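Local coordinates for protein enterochelin esterase (Salmonella enterica subsp. enterica serovar Typhimurium, PDB 3MGA) that probably hydrolyses the ester bonds of ferric enterobactin, the iron-loaded siderophore, to help release its iron inside the cell, at residues D279-L293 / T304-W318. Residues are numbered along the deposited sequence; the frame is centred on the assembly and turned at random.
Sequences DAGRTVVAGQSFGGL and TRFGCVLSQSGSFWW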
ATOM      1  N   ASP A 279     -22.487  11.377  11.951  1.00 51.52           N
ATOM      2  CA  ASP A 279     -23.036  11.216  10.616  1.00 52.87           C
ATOM      3  C   ASP A 279     -22.240  10.168   9.846  1.00 50.21           C
ATOM      4  O   ASP A 279     -21.099  10.407   9.473  1.00 49.68           O
ATOM      5  CB  ASP A 279     -22.991  12.557   9.870  1.00 53.59           C
ATOM      6  CG  ASP A 279     -23.483  12.452   8.429  1.00 57.42           C
ATOM      7  OD1 ASP A 279     -24.042  11.395   8.046  1.00 58.94           O
ATOM      8  OD2 ASP A 279     -23.299  13.439   7.676  1.00 61.75           O
ATOM      9  N   ALA A 280     -22.848   9.016   9.588  1.00 50.11           N
ATOM     10  CA  ALA A 280     -22.167   7.946   8.855  1.00 48.39           C
ATOM     11  C   ALA A 280     -21.664   8.409   7.476  1.00 47.15           C
ATOM     12  O   ALA A 280     -20.660   7.914   6.981  1.00 45.22           O
ATOM     13  CB  ALA A 280     -23.088   6.745   8.705  1.00 48.86           C
ATOM     14  N   GLY A 281     -22.368   9.369   6.875  1.00 48.72           N
ATOM     15  CA  GLY A 281     -22.025   9.905   5.554  1.00 47.66           C
ATOM     16  C   GLY A 281     -20.634  10.488   5.372  1.00 45.10           C
ATOM     17  O   GLY A 281     -20.182  10.650   4.248  1.00 43.80           O
ATOM     18  N   ARG A 282     -19.978  10.865   6.461  1.00 44.71           N
ATOM     19  CA  ARG A 282     -18.609  11.391   6.375  1.00 43.94           C
ATOM     20  C   ARG A 282     -17.644  10.638   7.277  1.00 41.84           C
ATOM     21  O   ARG A 282     -16.567  11.137   7.582  1.00 42.03           O
ATOM     22  CB  ARG A 282     -18.544  12.885   6.677  1.00 44.85           C
ATOM     23  CG  ARG A 282     -19.154  13.331   7.989  1.00 47.32           C
ATOM     24  CD  ARG A 282     -18.760  14.768   8.223  1.00 49.25           C
ATOM     25  NE  ARG A 282     -19.633  15.473   9.148  1.00 55.76           N
ATOM     26  CZ  ARG A 282     -20.599  16.315   8.792  1.00 57.69           C
ATOM     27  NH1 ARG A 282     -20.832  16.595   7.516  1.00 59.06           N
ATOM     28  NH2 ARG A 282     -21.332  16.903   9.729  1.00 63.99           N
ATOM     29  N   THR A 283     -18.035   9.432   7.678  1.00 40.60           N
ATOM     30  CA  THR A 283     -17.225   8.598   8.523  1.00 38.58           C
ATOM     31  C   THR A 283     -16.496   7.617   7.624  1.00 38.43           C
ATOM     32  O   THR A 283     -17.113   6.766   6.957  1.00 39.08           O
ATOM     33  CB  THR A 283     -18.076   7.877   9.565  1.00 39.60           C
ATOM     34  OG1 THR A 283     -18.773   8.854  10.361  1.00 42.25           O
ATOM     35  CG2 THR A 283     -17.209   7.021  10.462  1.00 38.14           C
ATOM     36  N   VAL A 284     -15.172   7.731   7.610  1.00 36.09           N
ATOM     37  CA  VAL A 284     -14.364   6.899   6.762  1.00 34.20           C
ATOM     38  C   VAL A 284     -13.670   5.743   7.447  1.00 33.54           C
ATOM     39  O   VAL A 284     -13.252   5.829   8.591  1.00 33.32           O
ATOM     40  CB  VAL A 284     -13.268   7.736   6.062  1.00 34.64           C
ATOM     41  CG1 VAL A 284     -12.227   6.817   5.359  1.00 32.41           C
ATOM     42  CG2 VAL A 284     -13.894   8.725   5.088  1.00 32.31           C
ATOM     43  N   VAL A 285     -13.577   4.649   6.710  1.00 32.32           N
ATOM     44  CA  VAL A 285     -12.837   3.494   7.118  1.00 31.41           C
ATOM     45  C   VAL A 285     -11.972   3.248   5.877  1.00 31.01           C
ATOM     46  O   VAL A 285     -12.479   3.051   4.767  1.00 30.59           O
ATOM     47  CB  VAL A 285     -13.723   2.321   7.499  1.00 33.53           C
ATOM     48  CG1 VAL A 285     -12.875   1.106   7.762  1.00 34.31           C
ATOM     49  CG2 VAL A 285     -14.560   2.681   8.753  1.00 32.73           C
ATOM     50  N   ALA A 286     -10.663   3.341   6.060  1.00 30.06           N
ATOM     51  CA  ALA A 286      -9.725   3.178   4.964  1.00 30.62           C
ATOM     52  C   ALA A 286      -8.711   2.101   5.295  1.00 29.72           C
ATOM     53  O   ALA A 286      -8.225   2.025   6.418  1.00 30.28           O
ATOM     54  CB  ALA A 286      -9.020   4.524   4.685  1.00 28.99           C
ATOM     55  N   GLY A 287      -8.387   1.269   4.316  1.00 30.78           N
ATOM     56  CA  GLY A 287      -7.421   0.191   4.519  1.00 30.71           C
ATOM     57  C   GLY A 287      -6.873  -0.376   3.222  1.00 32.31           C
ATOM     58  O   GLY A 287      -7.432  -0.145   2.147  1.00 34.47           O
ATOM     59  N   GLN A 288      -5.771  -1.124   3.325  1.00 33.87           N
ATOM     60  CA  GLN A 288      -5.132  -1.720   2.168  1.00 34.67           C
ATOM     61  C   GLN A 288      -5.000  -3.225   2.335  1.00 36.42           C
ATOM     62  O   GLN A 288      -4.746  -3.714   3.435  1.00 37.04           O
ATOM     63  CB  GLN A 288      -3.735  -1.130   1.964  1.00 34.37           C
ATOM     64  CG  GLN A 288      -3.673   0.381   2.027  1.00 35.32           C
ATOM     65  CD  GLN A 288      -3.742   0.915   3.438  1.00 34.11           C
ATOM     66  OE1 GLN A 288      -3.167   0.337   4.356  1.00 35.39           O
ATOM     67  NE2 GLN A 288      -4.413   2.047   3.612  1.00 36.47           N
ATOM     68  N   SER A 289      -5.154  -3.952   1.230  1.00 38.55           N
ATOM     69  CA  SER A 289      -5.020  -5.409   1.217  1.00 39.86           C
ATOM     70  C   SER A 289      -6.105  -5.975   2.151  1.00 39.59           C
ATOM     71  O   SER A 289      -7.284  -5.680   1.921  1.00 40.70           O
ATOM     72  CB  SER A 289      -3.590  -5.792   1.599  1.00 39.55           C
ATOM     73  OG  SER A 289      -3.314  -7.135   1.266  1.00 46.97           O
ATOM     74  N   PHE A 290      -5.772  -6.751   3.191  1.00 38.31           N
ATOM     75  CA  PHE A 290      -6.848  -7.224   4.087  1.00 38.30           C
ATOM     76  C   PHE A 290      -7.566  -6.037   4.719  1.00 36.70           C
ATOM     77  O   PHE A 290      -8.714  -6.163   5.147  1.00 37.18           O
ATOM     78  CB  PHE A 290      -6.394  -8.170   5.210  1.00 37.38           C
ATOM     79  CG  PHE A 290      -6.134  -9.586   4.780  1.00 39.28           C
ATOM     80  CD1 PHE A 290      -6.988 -10.236   3.904  1.00 41.92           C
ATOM     81  CD2 PHE A 290      -5.119 -10.322   5.384  1.00 40.21           C
ATOM     82  CE1 PHE A 290      -6.771 -11.568   3.555  1.00 44.65           C
ATOM     83  CE2 PHE A 290      -4.900 -11.645   5.045  1.00 42.91           C
ATOM     84  CZ  PHE A 290      -5.726 -12.270   4.126  1.00 44.32           C
ATOM     85  N   GLY A 291      -6.875  -4.899   4.802  1.00 35.04           N
ATOM     86  CA  GLY A 291      -7.460  -3.680   5.353  1.00 34.36           C
ATOM     87  C   GLY A 291      -8.575  -3.150   4.469  1.00 35.27           C
ATOM     88  O   GLY A 291      -9.538  -2.552   4.960  1.00 35.35           O
ATOM     89  N   GLY A 292      -8.439  -3.364   3.160  1.00 35.79           N
ATOM     90  CA  GLY A 292      -9.438  -2.906   2.187  1.00 36.96           C
ATOM     91  C   GLY A 292     -10.679  -3.770   2.266  1.00 37.61           C
ATOM     92  O   GLY A 292     -11.811  -3.275   2.199  1.00 37.90           O
ATOM     93  N   LEU A 293     -10.449  -5.066   2.409  1.00 36.84           N
ATOM     94  CA  LEU A 293     -11.514  -6.036   2.542  1.00 39.19           C
ATOM     95  C   LEU A 293     -12.290  -5.752   3.817  1.00 38.96           C
ATOM     96  O   LEU A 293     -13.524  -5.731   3.823  1.00 41.22           O
ATOM     97  CB  LEU A 293     -10.918  -7.457   2.595  1.00 40.19           C
ATOM     98  CG  LEU A 293     -11.815  -8.651   2.933  1.00 40.57           C
ATOM     99  CD1 LEU A 293     -12.944  -8.840   1.931  1.00 38.76           C
ATOM    100  CD2 LEU A 293     -10.953  -9.915   3.017  1.00 44.50           C
ATOM    101  N   THR A 304     -24.671   2.431   9.111  1.00 57.86           N
ATOM    102  CA  THR A 304     -25.208   3.477   9.973  1.00 59.54           C
ATOM    103  C   THR A 304     -24.093   4.173  10.754  1.00 57.53           C
ATOM    104  O   THR A 304     -24.308   5.233  11.338  1.00 58.17           O
ATOM    105  CB  THR A 304     -26.248   2.894  10.972  1.00 62.45           C
ATOM    106  OG1 THR A 304     -26.775   3.943  11.798  1.00 65.35           O
ATOM    107  CG2 THR A 304     -25.611   1.821  11.856  1.00 60.33           C
ATOM    108  N   ARG A 305     -22.913   3.554  10.778  1.00 55.94           N
ATOM    109  CA  ARG A 305     -21.749   4.103  11.465  1.00 53.73           C
ATOM    110  C   ARG A 305     -20.603   4.394  10.490  1.00 51.62           C
ATOM    111  O   ARG A 305     -19.896   5.395  10.651  1.00 50.92           O
ATOM    112  CB  ARG A 305     -21.296   3.133  12.550  1.00 53.21           C
ATOM    113  CG  ARG A 305     -20.031   3.513  13.331  1.00 52.69           C
ATOM    114  CD  ARG A 305     -20.121   4.820  14.129  1.00 52.00           C
ATOM    115  NE  ARG A 305     -19.956   6.021  13.308  1.00 53.44           N
ATOM    116  CZ  ARG A 305     -19.882   7.263  13.793  1.00 51.48           C
ATOM    117  NH1 ARG A 305     -19.947   7.490  15.102  1.00 52.35           N
ATOM    118  NH2 ARG A 305     -19.736   8.286  12.962  1.00 50.00           N
ATOM    119  N   PHE A 306     -20.419   3.534   9.489  1.00 50.58           N
ATOM    120  CA  PHE A 306     -19.341   3.716   8.514  1.00 48.71           C
ATOM    121  C   PHE A 306     -19.929   3.829   7.109  1.00 49.75           C
ATOM    122  O   PHE A 306     -20.168   2.822   6.439  1.00 50.58           O
ATOM    123  CB  PHE A 306     -18.345   2.549   8.587  1.00 47.43           C
ATOM    124  CG  PHE A 306     -17.891   2.220   9.986  1.00 46.15           C
ATOM    125  CD1 PHE A 306     -17.065   3.084  10.687  1.00 46.16           C
ATOM    126  CD2 PHE A 306     -18.276   1.031  10.591  1.00 50.63           C
ATOM    127  CE1 PHE A 306     -16.640   2.784  11.973  1.00 45.17           C
ATOM    128  CE2 PHE A 306     -17.850   0.718  11.879  1.00 50.45           C
ATOM    129  CZ  PHE A 306     -17.027   1.598  12.566  1.00 48.37           C
ATOM    130  N   GLY A 307     -20.152   5.061   6.662  1.00 50.21           N
ATOM    131  CA  GLY A 307     -20.743   5.309   5.353  1.00 50.72           C
ATOM    132  C   GLY A 307     -19.766   5.477   4.211  1.00 49.17           C
ATOM    133  O   GLY A 307     -20.161   5.416   3.048  1.00 49.59           O
ATOM    134  N   CYS A 308     -18.491   5.683   4.532  1.00 47.53           N
ATOM    135  CA  CYS A 308     -17.468   5.880   3.511  1.00 46.20           C
ATOM    136  C   CYS A 308     -16.394   4.800   3.598  1.00 44.04           C
ATOM    137  O   CYS A 308     -15.792   4.591   4.646  1.00 43.45           O
ATOM    138  CB  CYS A 308     -16.838   7.269   3.667  1.00 46.48           C
ATOM    139  SG  CYS A 308     -18.050   8.634   3.671  0.96 49.85           S
ATOM    140  N   VAL A 309     -16.168   4.107   2.491  1.00 43.55           N
ATOM    141  CA  VAL A 309     -15.166   3.063   2.428  1.00 41.83           C
ATOM    142  C   VAL A 309     -14.061   3.437   1.440  1.00 41.51           C
ATOM    143  O   VAL A 309     -14.322   4.009   0.373  1.00 41.85           O
ATOM    144  CB  VAL A 309     -15.783   1.717   1.991  1.00 42.75           C
ATOM    145  CG1 VAL A 309     -14.700   0.695   1.709  1.00 40.62           C
ATOM    146  CG2 VAL A 309     -16.752   1.202   3.047  1.00 44.24           C
ATOM    147  N   LEU A 310     -12.823   3.144   1.835  1.00 39.55           N
ATOM    148  CA  LEU A 310     -11.665   3.362   0.998  1.00 38.03           C
ATOM    149  C   LEU A 310     -10.857   2.065   0.989  1.00 36.85           C
ATOM    150  O   LEU A 310     -10.110   1.773   1.931  1.00 34.93           O
ATOM    151  CB  LEU A 310     -10.831   4.547   1.488  1.00 37.62           C
ATOM    152  CG  LEU A 310      -9.495   4.794   0.755  1.00 39.21           C
ATOM    153  CD1 LEU A 310      -9.660   4.705  -0.754  1.00 42.21           C
ATOM    154  CD2 LEU A 310      -8.861   6.140   1.164  1.00 37.85           C
ATOM    155  N   SER A 311     -11.049   1.273  -0.063  1.00 36.23           N
ATOM    156  CA  SER A 311     -10.334   0.023  -0.227  1.00 36.86           C
ATOM    157  C   SER A 311      -9.267   0.140  -1.304  1.00 36.87           C
ATOM    158  O   SER A 311      -9.575   0.410  -2.472  1.00 37.10           O
ATOM    159  CB  SER A 311     -11.275  -1.111  -0.588  1.00 37.92           C
ATOM    160  OG  SER A 311     -10.529  -2.302  -0.825  1.00 37.81           O
ATOM    161  N   GLN A 312      -8.018  -0.064  -0.899  1.00 36.23           N
ATOM    162  CA  GLN A 312      -6.881  -0.010  -1.809  1.00 37.35           C
ATOM    163  C   GLN A 312      -6.342  -1.434  -1.891  1.00 37.90           C
ATOM    164  O   GLN A 312      -6.040  -2.039  -0.861  1.00 37.72           O
ATOM    165  CB  GLN A 312      -5.799   0.935  -1.272  1.00 37.12           C
ATOM    166  CG  GLN A 312      -6.332   2.290  -0.815  1.00 36.57           C
ATOM    167  CD  GLN A 312      -5.242   3.268  -0.422  1.00 34.96           C
ATOM    168  OE1 GLN A 312      -5.153   3.669   0.731  1.00 38.23           O
ATOM    169  NE2 GLN A 312      -4.383   3.627  -1.375  1.00 34.97           N
ATOM    170  N   SER A 313      -6.250  -1.971  -3.109  1.00 39.17           N
ATOM    171  CA  SER A 313      -5.771  -3.345  -3.333  1.00 39.92           C
ATOM    172  C   SER A 313      -6.505  -4.347  -2.437  1.00 39.94           C
ATOM    173  O   SER A 313      -5.901  -5.263  -1.879  1.00 38.56           O
ATOM    174  CB  SER A 313      -4.261  -3.439  -3.115  1.00 39.36           C
ATOM    175  OG  SER A 313      -3.566  -2.661  -4.058  1.00 40.71           O
ATOM    176  N   GLY A 314      -7.813  -4.162  -2.311  1.00 40.92           N
ATOM    177  CA  GLY A 314      -8.636  -5.026  -1.469  1.00 42.42           C
ATOM    178  C   GLY A 314      -8.479  -6.504  -1.760  1.00 43.98           C
ATOM    179  O   GLY A 314      -8.515  -6.932  -2.914  1.00 43.85           O
ATOM    180  N   SER A 315      -8.292  -7.287  -0.699  1.00 45.73           N
ATOM    181  CA  SER A 315      -8.123  -8.730  -0.824  1.00 47.65           C
ATOM    182  C   SER A 315      -9.485  -9.405  -0.965  1.00 49.82           C
ATOM    183  O   SER A 315      -9.891 -10.190  -0.112  1.00 50.42           O
ATOM    184  CB  SER A 315      -7.379  -9.273   0.390  1.00 47.01           C
ATOM    185  OG  SER A 315      -6.100  -8.672   0.494  1.00 49.10           O
ATOM    186  N   PHE A 316     -10.179  -9.100  -2.060  1.00 51.64           N
ATOM    187  CA  PHE A 316     -11.506  -9.655  -2.322  1.00 54.16           C
ATOM    188  C   PHE A 316     -11.447 -11.047  -2.938  1.00 58.17           C
ATOM    189  O   PHE A 316     -12.460 -11.583  -3.383  1.00 59.61           O
ATOM    190  CB  PHE A 316     -12.342  -8.688  -3.156  1.00 53.36           C
ATOM    191  CG  PHE A 316     -12.516  -7.369  -2.498  1.00 49.61           C
ATOM    192  CD1 PHE A 316     -13.334  -7.252  -1.379  1.00 46.37           C
ATOM    193  CD2 PHE A 316     -11.840  -6.243  -2.960  1.00 45.75           C
ATOM    194  CE1 PHE A 316     -13.487  -6.040  -0.743  1.00 42.49           C
ATOM    195  CE2 PHE A 316     -11.984  -5.025  -2.322  1.00 42.37           C
ATOM    196  CZ  PHE A 316     -12.807  -4.921  -1.215  1.00 43.67           C
ATOM    197  N   TRP A 317     -10.242 -11.610  -2.968  1.00 60.87           N
ATOM    198  CA  TRP A 317     -10.017 -12.979  -3.414  1.00 64.39           C
ATOM    199  C   TRP A 317     -10.101 -13.888  -2.184  1.00 65.64           C
ATOM    200  O   TRP A 317     -10.183 -15.103  -2.313  1.00 69.21           O
ATOM    201  CB  TRP A 317      -8.655 -13.127  -4.109  1.00 64.66           C
ATOM    202  CG  TRP A 317      -7.507 -12.478  -3.373  1.00 64.76           C
ATOM    203  CD1 TRP A 317      -6.910 -11.292  -3.686  1.00 63.39           C
ATOM    204  CD2 TRP A 317      -6.852 -12.953  -2.190  1.00 66.55           C
ATOM    205  NE1 TRP A 317      -5.913 -11.011  -2.790  1.00 61.87           N
ATOM    206  CE2 TRP A 317      -5.860 -12.010  -1.857  1.00 64.20           C
ATOM    207  CE3 TRP A 317      -7.004 -14.088  -1.381  1.00 69.37           C
ATOM    208  CZ2 TRP A 317      -5.017 -12.168  -0.757  1.00 63.53           C
ATOM    209  CZ3 TRP A 317      -6.164 -14.242  -0.284  1.00 67.99           C
ATOM    210  CH2 TRP A 317      -5.183 -13.289   0.013  1.00 65.38           C
ATOM    211  N   TRP A 318     -10.076 -13.285  -0.992  1.00 65.81           N
ATOM    212  CA  TRP A 318     -10.158 -14.022   0.274  1.00 66.75           C
ATOM    213  C   TRP A 318     -11.449 -14.833   0.278  1.00 69.16           C
ATOM    214  O   TRP A 318     -12.450 -14.388  -0.291  1.00 69.73           O
ATOM    215  CB  TRP A 318     -10.135 -13.038   1.454  1.00 65.04           C
ATOM    216  CG  TRP A 318     -10.140 -13.675   2.839  1.00 66.48           C
ATOM    217  CD1 TRP A 318      -9.063 -14.190   3.505  1.00 67.08           C
ATOM    218  CD2 TRP A 318     -11.263 -13.825   3.721  1.00 67.04           C
ATOM    219  NE1 TRP A 318      -9.451 -14.671   4.734  1.00 67.41           N
ATOM    220  CE2 TRP A 318     -10.794 -14.458   4.893  1.00 66.01           C
ATOM    221  CE3 TRP A 318     -12.622 -13.496   3.631  1.00 68.41           C
ATOM    222  CZ2 TRP A 318     -11.630 -14.764   5.966  1.00 66.71           C
ATOM    223  CZ3 TRP A 318     -13.453 -13.802   4.699  1.00 68.81           C
ATOM    224  CH2 TRP A 318     -12.952 -14.429   5.853  1.00 69.37           C
TER
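Ser289 O is gripped by three backbone N-H groups. Ser315 N donates to Ser289 O across the contact at 3.2 Å, from above the carbonyl plane. Gly292 N and Leu293 N donate from the first turn of the helix. Ser289 N in turn gives a bond to Gln312 O at 3.0 Å, so the serine backbone is tied to the 304-318 segment on both its N and O. Its phi is positive (62°), consistent with a nucleophile elbow of GxSxG pattern (Gly287, Ser289, Gly291), in which Ser289 would probably be the nucleophile. With chi1 at -165°, Ser289 OG is anti to the backbone N, and it lies 3.3 Å from Ser315 OG. Ser289 OG and Phe290 N hydrogen-bond a glycerol, probably from the crystallisation liquor; the Ser289 side chain also touches His383.

Strands 284-288 and 308-312 run parallel before this turn. Gln288 and Gln312 leave the same sheet face side by side, their amide planes nearly perpendicular (87°). Gln288 NE2 gives a weak bond to Gln312 OE1 at 3.4 Å. Trp213 holds Gln288 OE1, and Trp388 O and Glu348 hold Gln312 NE2. Beyond the elbow, Leu293 CD2 packs on Trp318 CB at 3.6 Å. Phe290 CE1 meets Trp318 CD1 at 3.5 Å. At the far end, Arg305 NH2 donates to Thr283 OG1 at 2.8 Å.

The two strands and the start of helix 290-301 belong to a beta-alpha-beta unit of the alpha/beta-hydrolase fold. The grip on the Ser289 backbone would hold the turn firmly, consistent with presenting Ser289 to the site where the glycerol lies.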